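Local atomic coordinates of flavoprotein (Thermotoga maritima, PDB entry 5V8S), a protein that binds a mu-oxo-diiron centre as a flavo-diiron protein and probably serves, with FMN, as an electron-transferring oxidoreductase. Residues V29-D34 against L186-L191; N60-L65 against R147-K152; V206-V211 against I310-K315; K265-V270 against T296-K301. The protein carries 1 engineered substitution. All coordinates share one frame; numbering follows the deposited sequence.

Contact 1 of 4, residues V29-D34 against L186-L191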
loop_
_atom_site.group_PDB
_atom_site.type_symbol
_atom_site.label_atom_id
_atom_site.label_comp_id
_atom_site.label_asym_id
_atom_site.label_seq_id
_atom_site.Cartn_x
_atom_site.Cartn_y
_atom_site.Cartn_z
ATOM N N VAL A 29 -13.710 -30.757 16.867
ATOM C CA VAL A 29 -13.326 -29.604 16.056
ATOM C C VAL A 29 -13.466 -29.975 14.591
ATOM O O VAL A 29 -13.149 -31.102 14.181
ATOM C CB VAL A 29 -11.895 -29.104 16.363
ATOM C CG1 VAL A 29 -10.862 -30.197 16.067
ATOM C CG2 VAL A 29 -11.588 -27.806 15.600
ATOM N N LEU A 30 -13.933 -29.008 13.804
ATOM C CA LEU A 30 -13.924 -29.056 12.345
ATOM C C LEU A 30 -13.086 -27.865 11.905
ATOM O O LEU A 30 -13.526 -26.717 12.033
ATOM C CB LEU A 30 -15.339 -28.929 11.789
ATOM C CG LEU A 30 -16.274 -30.071 12.177
ATOM C CD1 LEU A 30 -17.690 -29.600 12.166
ATOM C CD2 LEU A 30 -16.107 -31.230 11.225
ATOM N N ARG A 31 -11.883 -28.133 11.401
ATOM C CA ARG A 31 -10.921 -27.091 11.059
ATOM C C ARG A 31 -10.571 -27.208 9.583
ATOM O O ARG A 31 -10.236 -28.300 9.106
ATOM C CB ARG A 31 -9.640 -27.224 11.913
ATOM C CG ARG A 31 -8.451 -26.396 11.421
ATOM C CD ARG A 31 -7.236 -26.460 12.340
ATOM N NE ARG A 31 -6.011 -26.280 11.558
ATOM C CZ ARG A 31 -4.781 -26.435 12.036
ATOM N NH1 ARG A 31 -4.594 -26.727 13.318
ATOM N NH2 ARG A 31 -3.733 -26.305 11.230
ATOM N N ILE A 32 -10.653 -26.094 8.863
ATOM C CA ILE A 32 -10.182 -26.036 7.481
ATOM C C ILE A 32 -9.006 -25.067 7.404
ATOM O O ILE A 32 -9.021 -24.003 8.036
ATOM C CB ILE A 32 -11.307 -25.698 6.482
ATOM C CG1 ILE A 32 -10.797 -25.895 5.055
ATOM C CG2 ILE A 32 -11.851 -24.285 6.694
ATOM C CD1 ILE A 32 -11.872 -25.857 4.000
ATOM N N ASP A 33 -7.966 -25.471 6.695
ATOM C CA ASP A 33 -6.739 -24.684 6.560
ATOM C C ASP A 33 -6.801 -23.905 5.246
ATOM O O ASP A 33 -6.642 -24.485 4.167
ATOM C CB ASP A 33 -5.528 -25.615 6.628
ATOM C CG ASP A 33 -5.291 -26.152 8.022
ATOM O OD1 ASP A 33 -6.051 -25.763 8.925
ATOM O OD2 ASP A 33 -4.348 -26.942 8.214
ATOM N N ASP A 34 -7.018 -22.589 5.338
ATOM C CA ASP A 34 -7.187 -21.748 4.147
ATOM C C ASP A 34 -5.803 -21.372 3.632
ATOM O O ASP A 34 -5.174 -20.429 4.118
ATOM C CB ASP A 34 -8.018 -20.509 4.470
ATOM C CG ASP A 34 -8.426 -19.744 3.230
ATOM O OD1 ASP A 34 -7.924 -20.092 2.149
ATOM O OD2 ASP A 34 -9.233 -18.807 3.348
ATOM N N LEU A 186 -1.431 -18.586 10.706
ATOM C CA LEU A 186 -0.577 -19.772 10.549
ATOM C C LEU A 186 -1.411 -21.045 10.476
ATOM O O LEU A 186 -2.475 -21.148 11.101
ATOM C CB LEU A 186 0.490 -19.909 11.664
ATOM C CG LEU A 186 1.604 -20.952 11.412
ATOM C CD1 LEU A 186 2.567 -20.544 10.325
ATOM C CD2 LEU A 186 2.384 -21.249 12.696
ATOM N N LEU A 187 -0.910 -22.038 9.742
ATOM C CA LEU A 187 -1.545 -23.345 9.661
ATOM C C LEU A 187 -0.654 -24.387 10.318
ATOM O O LEU A 187 0.039 -25.137 9.619
ATOM C CB LEU A 187 -1.772 -23.702 8.196
ATOM C CG LEU A 187 -2.604 -22.684 7.415
ATOM C CD1 LEU A 187 -2.616 -23.044 5.925
ATOM C CD2 LEU A 187 -4.013 -22.577 8.000
ATOM N N PRO A 188 -0.651 -24.471 11.648
ATOM C CA PRO A 188 0.302 -25.346 12.326
ATOM C C PRO A 188 0.026 -26.806 12.020
ATOM O O PRO A 188 -1.098 -27.218 11.723
ATOM C CB PRO A 188 0.075 -25.038 13.812
ATOM C CG PRO A 188 -0.724 -23.789 13.850
ATOM C CD PRO A 188 -1.514 -23.762 12.605
ATOM N N GLU A 189 1.079 -27.599 12.153
ATOM C CA GLU A 189 1.059 -29.001 11.778
ATOM C C GLU A 189 0.352 -29.887 12.801
ATOM O O GLU A 189 0.396 -31.112 12.661
ATOM C CB GLU A 189 2.501 -29.494 11.578
ATOM C CG GLU A 189 3.484 -28.427 11.048
ATOM C CD GLU A 189 4.786 -29.032 10.511
ATOM O OE1 GLU A 189 5.874 -28.473 10.788
ATOM O OE2 GLU A 189 4.722 -30.071 9.814
ATOM N N ILE A 190 -0.282 -29.313 13.822
ATOM C CA ILE A 190 -1.056 -30.069 14.809
ATOM C C ILE A 190 -2.217 -29.189 15.261
ATOM O O ILE A 190 -2.283 -28.005 14.935
ATOM C CB ILE A 190 -0.205 -30.584 15.994
ATOM C CG1 ILE A 190 0.380 -29.445 16.818
ATOM C CG2 ILE A 190 0.912 -31.518 15.495
ATOM C CD1 ILE A 190 0.990 -29.977 18.150
ATOM N N LEU A 191 -3.158 -29.781 16.002
ATOM C CA LEU A 191 -4.359 -29.051 16.403
ATOM C C LEU A 191 -4.157 -28.197 17.644
ATOM O O LEU A 191 -4.830 -27.165 17.795
ATOM C CB LEU A 191 -5.520 -30.015 16.696
ATOM C CG LEU A 191 -6.154 -30.739 15.518
ATOM C CD1 LEU A 191 -7.157 -31.775 16.001
ATOM C CD2 LEU A 191 -6.835 -29.728 14.644
HETATM O O HOH W 1 -6.256 -26.106 15.589
#
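Arg-31 reaches out from strand 26-34 of the metallo-beta-lactamase-like domain and ties the loop 186-191 to the sheet with two hydrogen bonds from its guanidinium to backbone carbonyls. NH2 donates to Pro-188 O at 2.8 Å, lying in the carbonyl plane on a lone pair, while NH1 gives a longer bond of 3.1 Å to Ile-190 O from 45° above that carbonyl's plane. A water accepts from NH1 and donates to Leu-191 O, so a third carbonyl of the loop is reached indirectly. Apolar groups border this polar centre, with Leu-191 CD2 4.0 Å from Arg-31 CD. Farther along the strand, Leu-187 CD2 packs on Asp-33 CB at 3.7 Å. The arginine side chain can span the gap because CG stands anti to the backbone N (chi1 167°) and the chain runs extended to NE. Asp-33, two residues on, holds the guanidinium side-on: Arg-31 NE meets the syn lone pair of Asp-33 OD1 at 2.7 Å, and NH2 takes OD2. Trp-17 places the pair from strand 16-22, through a cation-pi contact to Arg-31 and a hydrogen bond from its NE1 to Asp-33 OD2.

Contact 2 of 4, residues N60-L65 against R147-K152; sequences NGANVL and REIGGK
Gly-150 and Asn-60 share a water, which donates to Gly-150 O at 2.6 Å and takes a weak bond of 3.4 Å from Asn-60 N. The same two residues also meet directly: Gly-150 CA lies 3.3 Å from Asn-60 O in a CA-H...O contact, with an angle of 134° at the hydrogen. The glycine belongs to a type I' turn from Ile-149 to Lys-152, the tight link of a beta hairpin between strands 146-149 and 152-158. Ile-149 and Lys-152 close the turn through a pair of backbone hydrogen bonds, and the two glycines between them have positive phi angles. Next to this polar end, the apolar part of the contact centres on one methyl. Ile-149 CG2 sits 3.7 Å from Ala-62 CB and 3.8 Å from Val-64 CG2, touching both of the residues that point from strand 62-66 toward the hairpin. It gets there because CG2 is anti to the backbone N. The Val-64 and Ile-149 side chains cross at about a right angle. His-92 of the neighbouring strand 92-94 touches both Val-64 and Ile-149, continuing the packing between the seven-stranded sheet and the five-stranded sheet at this end of the metallo-beta-lactamase-like sandwich. The segments share no direct N-H...O or O-H...O bond, and about 178 Å² is buried in all. The two sheets are therefore joined here by methyl packing, a weak CH...O contact and a single bridging water, rather than by strand pairing or charge.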
loop_
_atom_site.group_PDB
_atom_site.type_symbol
_atom_site.label_atom_id
_atom_site.label_comp_id
_atom_site.label_asym_id
_atom_site.label_seq_id
_atom_site.Cartn_x
_atom_site.Cartn_y
_atom_site.Cartn_z
ATOM N N ASN A 60 -26.693 -35.199 25.542
ATOM C CA ASN A 60 -27.916 -35.975 25.719
ATOM C C ASN A 60 -29.080 -35.037 25.441
ATOM O O ASN A 60 -29.397 -34.165 26.250
ATOM C CB ASN A 60 -27.976 -36.542 27.132
ATOM C CG ASN A 60 -29.270 -37.264 27.420
ATOM O OD1 ASN A 60 -30.061 -37.565 26.524
ATOM N ND2 ASN A 60 -29.487 -37.560 28.687
ATOM N N GLY A 61 -29.695 -35.191 24.273
ATOM C CA GLY A 61 -30.842 -34.400 23.900
ATOM C C GLY A 61 -30.530 -33.181 23.053
ATOM O O GLY A 61 -31.455 -32.438 22.709
ATOM N N ALA A 62 -29.272 -32.954 22.690
ATOM C CA ALA A 62 -28.934 -31.768 21.926
ATOM C C ALA A 62 -27.654 -32.029 21.156
ATOM O O ALA A 62 -26.797 -32.797 21.591
ATOM C CB ALA A 62 -28.734 -30.553 22.840
ATOM N N ASN A 63 -27.537 -31.382 20.002
ATOM C CA ASN A 63 -26.287 -31.327 19.258
ATOM C C ASN A 63 -26.057 -29.866 18.916
ATOM O O ASN A 63 -26.877 -29.251 18.218
ATOM C CB ASN A 63 -26.315 -32.176 17.979
ATOM C CG ASN A 63 -26.320 -33.666 18.254
ATOM O OD1 ASN A 63 -25.439 -34.197 18.935
ATOM N ND2 ASN A 63 -27.325 -34.351 17.718
ATOM N N VAL A 64 -24.960 -29.311 19.421
ATOM C CA VAL A 64 -24.713 -27.868 19.401
ATOM C C VAL A 64 -23.530 -27.587 18.480
ATOM O O VAL A 64 -22.392 -27.965 18.781
ATOM C CB VAL A 64 -24.442 -27.323 20.808
ATOM C CG1 VAL A 64 -24.289 -25.799 20.782
ATOM C CG2 VAL A 64 -25.538 -27.766 21.782
ATOM N N LEU A 65 -23.794 -26.901 17.372
ATOM C CA LEU A 65 -22.743 -26.428 16.474
ATOM C C LEU A 65 -22.324 -25.032 16.905
ATOM O O LEU A 65 -23.173 -24.189 17.203
ATOM C CB LEU A 65 -23.259 -26.378 15.039
ATOM C CG LEU A 65 -22.308 -25.777 14.009
ATOM C CD1 LEU A 65 -21.091 -26.665 13.830
ATOM C CD2 LEU A 65 -23.060 -25.600 12.696
ATOM N N ARG A 147 -27.723 -20.883 29.994
ATOM C CA ARG A 147 -28.768 -21.669 29.381
ATOM C C ARG A 147 -28.431 -23.134 29.522
ATOM O O ARG A 147 -27.315 -23.550 29.247
ATOM C CB ARG A 147 -28.951 -21.300 27.915
ATOM C CG ARG A 147 -29.619 -19.954 27.727
ATOM C CD ARG A 147 -29.781 -19.616 26.264
ATOM N NE ARG A 147 -30.972 -20.234 25.712
ATOM C CZ ARG A 147 -32.171 -19.668 25.691
ATOM N NH1 ARG A 147 -32.351 -18.459 26.184
ATOM N NH2 ARG A 147 -33.185 -20.315 25.165
ATOM N N GLU A 148 -29.401 -23.909 29.979
ATOM C CA GLU A 148 -29.213 -25.332 30.135
ATOM C C GLU A 148 -29.573 -26.002 28.828
ATOM O O GLU A 148 -30.709 -25.943 28.382
ATOM C CB GLU A 148 -30.076 -25.865 31.273
ATOM C CG GLU A 148 -29.779 -27.304 31.616
ATOM C CD GLU A 148 -30.705 -27.846 32.677
ATOM O OE1 GLU A 148 -31.373 -28.849 32.404
ATOM O OE2 GLU A 148 -30.749 -27.263 33.769
ATOM N N ILE A 149 -28.587 -26.639 28.213
ATOM C CA ILE A 149 -28.770 -27.290 26.925
ATOM C C ILE A 149 -28.133 -28.664 27.029
ATOM O O ILE A 149 -26.975 -28.777 27.437
ATOM C CB ILE A 149 -28.114 -26.481 25.778
ATOM C CG1 ILE A 149 -28.750 -25.086 25.648
ATOM C CG2 ILE A 149 -28.240 -27.240 24.458
ATOM C CD1 ILE A 149 -27.933 -24.113 24.777
ATOM N N GLY A 150 -28.885 -29.707 26.684
ATOM C CA GLY A 150 -28.331 -31.056 26.722
ATOM C C GLY A 150 -27.762 -31.460 28.063
ATOM O O GLY A 150 -26.795 -32.238 28.113
ATOM N N GLY A 151 -28.345 -30.965 29.162
ATOM C CA GLY A 151 -27.884 -31.295 30.493
ATOM C C GLY A 151 -26.696 -30.506 30.999
ATOM O O GLY A 151 -26.207 -30.800 32.103
ATOM N N LYS A 152 -26.197 -29.534 30.227
ATOM C CA LYS A 152 -25.049 -28.735 30.615
ATOM C C LYS A 152 -25.412 -27.258 30.660
ATOM O O LYS A 152 -26.313 -26.795 29.955
ATOM C CB LYS A 152 -23.892 -28.930 29.624
ATOM C CG LYS A 152 -23.493 -30.402 29.451
ATOM C CD LYS A 152 -22.856 -30.959 30.704
ATOM C CE LYS A 152 -22.318 -32.355 30.461
ATOM N NZ LYS A 152 -21.620 -32.876 31.654
HETATM O O HOH W 2 -25.169 -34.287 28.462
#

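Contact 3 of 4, residues V206-V211 against I310-K315; sequences VTKYIV and ISEILK
Lys-208 and Lys-315 lie against each other where helix 196-214 of the metallo-beta-lactamase-like domain meets helix 310-316 of the flavodoxin-like domain, a helix-helix junction between the two halves of the chain. The segment axes approach to 8.6 Å at an angle of 101°, so the helices touch over a short length. The closest backbone pair is again these two residues. Their aliphatic parts do the packing, with the CB atoms of Lys-208 and Lys-315 3.9 Å apart, while their ammonium groups converge on one carboxylate. Lys-208 runs out fully extended and its NZ donates to Glu-312 OE2 at 2.8 Å, nearly along the C-O axis. Lys-315 bends at chi3 (79°), which turns CE back, and its NZ takes OE1 of the same Glu-312 at 2.8 Å. The carboxylate thus stands between Lys-208 NZ and Lys-315 NZ, 6.4 Å apart, and probably offsets the repulsion of these like charges. Lys-208 NZ is further held by Glu-48 OE2 and Glu-45 O; the latter also receives Ser-311 OG, which lies only 3.1 Å from Lys-208 CE. One turn along the first helix, Val-211 makes the apolar part of the junction. Its CG1, anti to the backbone N, rests 3.7 Å from both Leu-314 CB and Leu-314 O.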
loop_
_atom_site.group_PDB
_atom_site.type_symbol
_atom_site.label_atom_id
_atom_site.label_comp_id
_atom_site.label_asym_id
_atom_site.label_seq_id
_atom_site.Cartn_x
_atom_site.Cartn_y
_atom_site.Cartn_z
ATOM N N VAL A 206 0.309 -15.137 16.306
ATOM C CA VAL A 206 -0.771 -14.630 17.147
ATOM C C VAL A 206 -0.636 -13.125 17.308
ATOM O O VAL A 206 -1.610 -12.386 17.160
ATOM C CB VAL A 206 -0.771 -15.345 18.511
ATOM C CG1 VAL A 206 -1.816 -14.721 19.437
ATOM C CG2 VAL A 206 -1.031 -16.818 18.308
ATOM N N THR A 207 0.584 -12.641 17.560
ATOM C CA THR A 207 0.776 -11.200 17.678
ATOM C C THR A 207 0.348 -10.495 16.399
ATOM O O THR A 207 -0.319 -9.454 16.445
ATOM C CB THR A 207 2.240 -10.895 17.971
ATOM O OG1 THR A 207 2.587 -11.541 19.200
ATOM C CG2 THR A 207 2.443 -9.393 18.115
ATOM N N LYS A 208 0.735 -11.044 15.248
ATOM C CA LYS A 208 0.356 -10.453 13.968
ATOM C C LYS A 208 -1.159 -10.363 13.823
ATOM O O LYS A 208 -1.686 -9.345 13.360
ATOM C CB LYS A 208 0.959 -11.294 12.847
ATOM C CG LYS A 208 0.838 -10.710 11.453
ATOM C CD LYS A 208 1.496 -11.686 10.469
ATOM C CE LYS A 208 1.360 -11.305 9.026
ATOM N NZ LYS A 208 2.051 -12.309 8.153
ATOM N N TYR A 209 -1.872 -11.431 14.205
ATOM C CA TYR A 209 -3.334 -11.449 14.192
ATOM C C TYR A 209 -3.911 -10.403 15.143
ATOM O O TYR A 209 -4.814 -9.641 14.779
ATOM C CB TYR A 209 -3.817 -12.858 14.573
ATOM C CG TYR A 209 -5.314 -12.964 14.643
ATOM C CD1 TYR A 209 -6.054 -13.216 13.500
ATOM C CD2 TYR A 209 -5.998 -12.807 15.855
ATOM C CE1 TYR A 209 -7.436 -13.309 13.553
ATOM C CE2 TYR A 209 -7.363 -12.888 15.904
ATOM C CZ TYR A 209 -8.074 -13.132 14.745
ATOM O OH TYR A 209 -9.448 -13.207 14.800
ATOM N N ILE A 210 -3.412 -10.353 16.377
ATOM C CA ILE A 210 -3.919 -9.382 17.341
ATOM C C ILE A 210 -3.835 -7.977 16.782
ATOM O O ILE A 210 -4.807 -7.216 16.809
ATOM C CB ILE A 210 -3.161 -9.479 18.678
ATOM C CG1 ILE A 210 -3.447 -10.794 19.377
ATOM C CG2 ILE A 210 -3.554 -8.320 19.573
ATOM C CD1 ILE A 210 -2.482 -11.076 20.530
ATOM N N VAL A 211 -2.652 -7.588 16.322
ATOM C CA VAL A 211 -2.459 -6.197 15.921
ATOM C C VAL A 211 -3.314 -5.869 14.700
ATOM O O VAL A 211 -4.025 -4.854 14.670
ATOM C CB VAL A 211 -0.972 -5.872 15.687
ATOM C CG1 VAL A 211 -0.818 -4.401 15.263
ATOM C CG2 VAL A 211 -0.130 -6.133 16.946
ATOM N N ILE A 310 2.942 -4.694 5.276
ATOM C CA ILE A 310 2.524 -3.849 6.385
ATOM C C ILE A 310 2.113 -4.700 7.592
ATOM O O ILE A 310 2.286 -4.276 8.743
ATOM C CB ILE A 310 1.417 -2.883 5.921
ATOM C CG1 ILE A 310 1.776 -2.263 4.557
ATOM C CG2 ILE A 310 1.181 -1.798 6.972
ATOM C CD1 ILE A 310 3.080 -1.471 4.490
ATOM N N SER A 311 1.604 -5.917 7.360
ATOM C CA SER A 311 1.255 -6.808 8.468
ATOM C C SER A 311 2.477 -7.225 9.274
ATOM O O SER A 311 2.366 -7.462 10.480
ATOM C CB SER A 311 0.527 -8.035 7.923
ATOM O OG SER A 311 1.380 -8.815 7.102
ATOM N N GLU A 312 3.638 -7.336 8.629
ATOM C CA GLU A 312 4.857 -7.701 9.340
ATOM C C GLU A 312 5.410 -6.529 10.142
ATOM O O GLU A 312 5.900 -6.717 11.259
ATOM C CB GLU A 312 5.893 -8.197 8.343
ATOM C CG GLU A 312 5.549 -9.514 7.704
ATOM C CD GLU A 312 5.600 -10.665 8.700
ATOM O OE1 GLU A 312 6.572 -10.725 9.479
ATOM O OE2 GLU A 312 4.687 -11.501 8.693
ATOM N N ILE A 313 5.353 -5.319 9.596
ATOM C CA ILE A 313 5.701 -4.144 10.391
ATOM C C ILE A 313 4.859 -4.101 11.656
ATOM O O ILE A 313 5.375 -3.940 12.767
ATOM C CB ILE A 313 5.527 -2.862 9.560
ATOM C CG1 ILE A 313 6.502 -2.861 8.379
ATOM C CG2 ILE A 313 5.757 -1.626 10.432
ATOM C CD1 ILE A 313 6.259 -1.758 7.356
ATOM N N LEU A 314 3.545 -4.241 11.504
ATOM C CA LEU A 314 2.635 -4.088 12.631
ATOM C C LEU A 314 2.900 -5.142 13.697
ATOM O O LEU A 314 2.870 -4.842 14.894
ATOM C CB LEU A 314 1.202 -4.147 12.122
ATOM C CG LEU A 314 0.711 -2.906 11.383
ATOM C CD1 LEU A 314 -0.629 -3.184 10.793
ATOM C CD2 LEU A 314 0.620 -1.715 12.288
ATOM N N LYS A 315 3.209 -6.369 13.277
ATOM C CA LYS A 315 3.489 -7.449 14.216
ATOM C C LYS A 315 4.643 -7.123 15.151
ATOM O O LYS A 315 4.670 -7.605 16.302
ATOM C CB LYS A 315 3.815 -8.704 13.419
ATOM C CG LYS A 315 4.370 -9.844 14.203
ATOM C CD LYS A 315 5.039 -10.842 13.270
ATOM C CE LYS A 315 6.418 -10.376 12.858
ATOM N NZ LYS A 315 7.079 -11.449 12.086
#

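Contact 4 of 4, residues K265-V270 against T296-K301; sequences KGKVTV and TPVVYK
Tyr-300 presents the edge of its ring to Thr-269 across two paired strands of the flavodoxin-like domain, with Thr-269 CG2 near the ring plane and 3.9 Å from Tyr-300 CD2. Ile-313 of helix 310-316 packs on the same ring, and the phenol OH is hydrogen-bonded to Asp-316 OD2. The strands, 267-273 and 296-302, belong to a beta-alpha-beta crossover through helix 278-292 and run parallel, 20° apart over these segments. Four backbone bonds join them. Thr-296 N donates to Gly-266 O, Val-298 N to Val-268 O, Val-270 N to Val-298 O at 2.8 Å, and Tyr-300 N to Val-270 O. CA-H...O contacts supplement them, as between Pro-297 CA and Val-268 O at 3.2 Å. On one face of the sheet stand Lys-267, Thr-269, Thr-296 and Val-298; Asp-316 of helix 310-316 touches Thr-269 and Val-298, and Asp-316 and Asp-319 pair with the ammonium of Lys-267. Thr-269 OG1 bonds to Ser-320 OG. Val-268, Val-270, Pro-297 and Val-299 line the other face, where Met-283 and Leu-290 of the crossover helix pack on Val-270 and Ile-287 on Val-299. Back on the lysine face, the extended chain of Lys-267 runs obliquely past Val-298, and Lys-267 CE comes 4.0 Å from Val-298 CG2.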
loop_
_atom_site.group_PDB
_atom_site.type_symbol
_atom_site.label_atom_id
_atom_site.label_comp_id
_atom_site.label_asym_id
_atom_site.label_seq_id
_atom_site.Cartn_x
_atom_site.Cartn_y
_atom_site.Cartn_z
ATOM N N LYS A 265 13.537 -6.430 25.818
ATOM C CA LYS A 265 14.688 -5.562 26.018
ATOM C C LYS A 265 15.620 -5.638 24.825
ATOM O O LYS A 265 15.941 -6.728 24.338
ATOM C CB LYS A 265 15.436 -5.956 27.288
ATOM C CG LYS A 265 15.278 -4.940 28.373
ATOM C CD LYS A 265 16.043 -3.680 28.057
ATOM C CE LYS A 265 15.655 -2.530 28.973
ATOM N NZ LYS A 265 16.195 -1.234 28.490
ATOM N N GLY A 266 16.049 -4.469 24.351
ATOM C CA GLY A 266 16.955 -4.369 23.235
ATOM C C GLY A 266 16.289 -4.256 21.882
ATOM O O GLY A 266 16.961 -3.879 20.910
ATOM N N LYS A 267 14.997 -4.558 21.783
ATOM C CA LYS A 267 14.326 -4.560 20.483
ATOM C C LYS A 267 13.941 -3.140 20.067
ATOM O O LYS A 267 13.213 -2.444 20.782
ATOM C CB LYS A 267 13.079 -5.446 20.514
ATOM C CG LYS A 267 12.376 -5.469 19.162
ATOM C CD LYS A 267 11.339 -6.580 19.072
ATOM C CE LYS A 267 10.601 -6.562 17.752
ATOM N NZ LYS A 267 9.578 -7.643 17.653
ATOM N N VAL A 268 14.400 -2.732 18.888
ATOM C CA VAL A 268 14.012 -1.472 18.268
ATOM C C VAL A 268 13.586 -1.793 16.843
ATOM O O VAL A 268 14.266 -2.556 16.150
ATOM C CB VAL A 268 15.185 -0.466 18.290
ATOM C CG1 VAL A 268 14.842 0.797 17.517
ATOM C CG2 VAL A 268 15.552 -0.122 19.739
ATOM N N THR A 269 12.470 -1.227 16.401
ATOM C CA THR A 269 12.022 -1.419 15.023
ATOM C C THR A 269 12.275 -0.138 14.234
ATOM O O THR A 269 11.882 0.953 14.661
ATOM C CB THR A 269 10.556 -1.891 14.944
ATOM O OG1 THR A 269 10.435 -3.159 15.600
ATOM C CG2 THR A 269 10.118 -2.095 13.521
ATOM N N VAL A 270 12.964 -0.284 13.110
ATOM C CA VAL A 270 13.417 0.824 12.272
ATOM C C VAL A 270 12.654 0.723 10.963
ATOM O O VAL A 270 12.713 -0.309 10.280
ATOM C CB VAL A 270 14.925 0.734 12.007
ATOM C CG1 VAL A 270 15.392 1.932 11.174
ATOM C CG2 VAL A 270 15.692 0.647 13.317
ATOM N N THR A 296 19.087 -4.631 19.305
ATOM C CA THR A 296 18.926 -5.585 18.207
ATOM C C THR A 296 17.827 -5.065 17.289
ATOM O O THR A 296 16.628 -5.286 17.551
ATOM C CB THR A 296 18.586 -6.984 18.724
ATOM O OG1 THR A 296 19.609 -7.423 19.615
ATOM C CG2 THR A 296 18.513 -7.975 17.567
ATOM N N PRO A 297 18.181 -4.347 16.228
ATOM C CA PRO A 297 17.160 -3.744 15.376
ATOM C C PRO A 297 16.466 -4.762 14.498
ATOM O O PRO A 297 17.070 -5.723 14.021
ATOM C CB PRO A 297 17.963 -2.767 14.501
ATOM C CG PRO A 297 19.229 -2.575 15.176
ATOM C CD PRO A 297 19.522 -3.852 15.879
ATOM N N VAL A 298 15.179 -4.503 14.259
ATOM C CA VAL A 298 14.406 -5.133 13.195
ATOM C C VAL A 298 14.115 -4.035 12.186
ATOM O O VAL A 298 13.638 -2.968 12.570
ATOM C CB VAL A 298 13.100 -5.729 13.745
ATOM C CG1 VAL A 298 12.301 -6.354 12.636
ATOM C CG2 VAL A 298 13.411 -6.752 14.849
ATOM N N VAL A 299 14.448 -4.269 10.921
ATOM C CA VAL A 299 14.518 -3.201 9.921
ATOM C C VAL A 299 13.532 -3.451 8.794
ATOM O O VAL A 299 13.507 -4.539 8.200
ATOM C CB VAL A 299 15.951 -3.047 9.368
ATOM C CG1 VAL A 299 16.033 -1.890 8.381
ATOM C CG2 VAL A 299 16.955 -2.849 10.520
ATOM N N TYR A 300 12.749 -2.423 8.476
ATOM C CA TYR A 300 11.806 -2.453 7.366
ATOM C C TYR A 300 12.095 -1.277 6.447
ATOM O O TYR A 300 11.958 -0.122 6.861
ATOM C CB TYR A 300 10.369 -2.388 7.876
ATOM C CG TYR A 300 9.984 -3.647 8.595
ATOM C CD1 TYR A 300 9.722 -4.804 7.881
ATOM C CD2 TYR A 300 9.897 -3.690 9.983
ATOM C CE1 TYR A 300 9.359 -5.973 8.523
ATOM C CE2 TYR A 300 9.556 -4.872 10.638
ATOM C CZ TYR A 300 9.298 -6.009 9.906
ATOM O OH TYR A 300 8.942 -7.189 10.548
ATOM N N LYS A 301 12.458 -1.568 5.204
ATOM C CA LYS A 301 12.872 -0.555 4.245
ATOM C C LYS A 301 11.971 -0.576 3.015
ATOM O O LYS A 301 11.827 -1.614 2.369
ATOM C CB LYS A 301 14.321 -0.814 3.785
ATOM C CG LYS A 301 14.820 0.145 2.697
ATOM C CD LYS A 301 15.959 -0.416 1.806
ATOM C CE LYS A 301 16.903 -1.344 2.491
ATOM N NZ LYS A 301 17.987 -1.769 1.530
#

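From the N terminus, strand 26-34 opens contact 1. Before it closes, contact 2 opens at 60-65 and closes at 147-152, so contact 2 falls wholly within the span of contact 1, and both involve the seven-stranded sheet. Contact 1 ends at 186-191, ahead of helix 196-214. Contact 3 then begins at 206-211 and ends at 310-315, enclosing contact 4 (265-270 with 296-301). No spans cross. Contacts 1 and 2 tie together the diiron domain, contact 4 the flavodoxin-like sheet, and contact 3 spans the two. Contacts 3 and 4 also touch, through a probable hydrogen bond between Tyr-300 OH and Glu-312 O, while contacts 2 and 4 lie about 51 Å apart between centres.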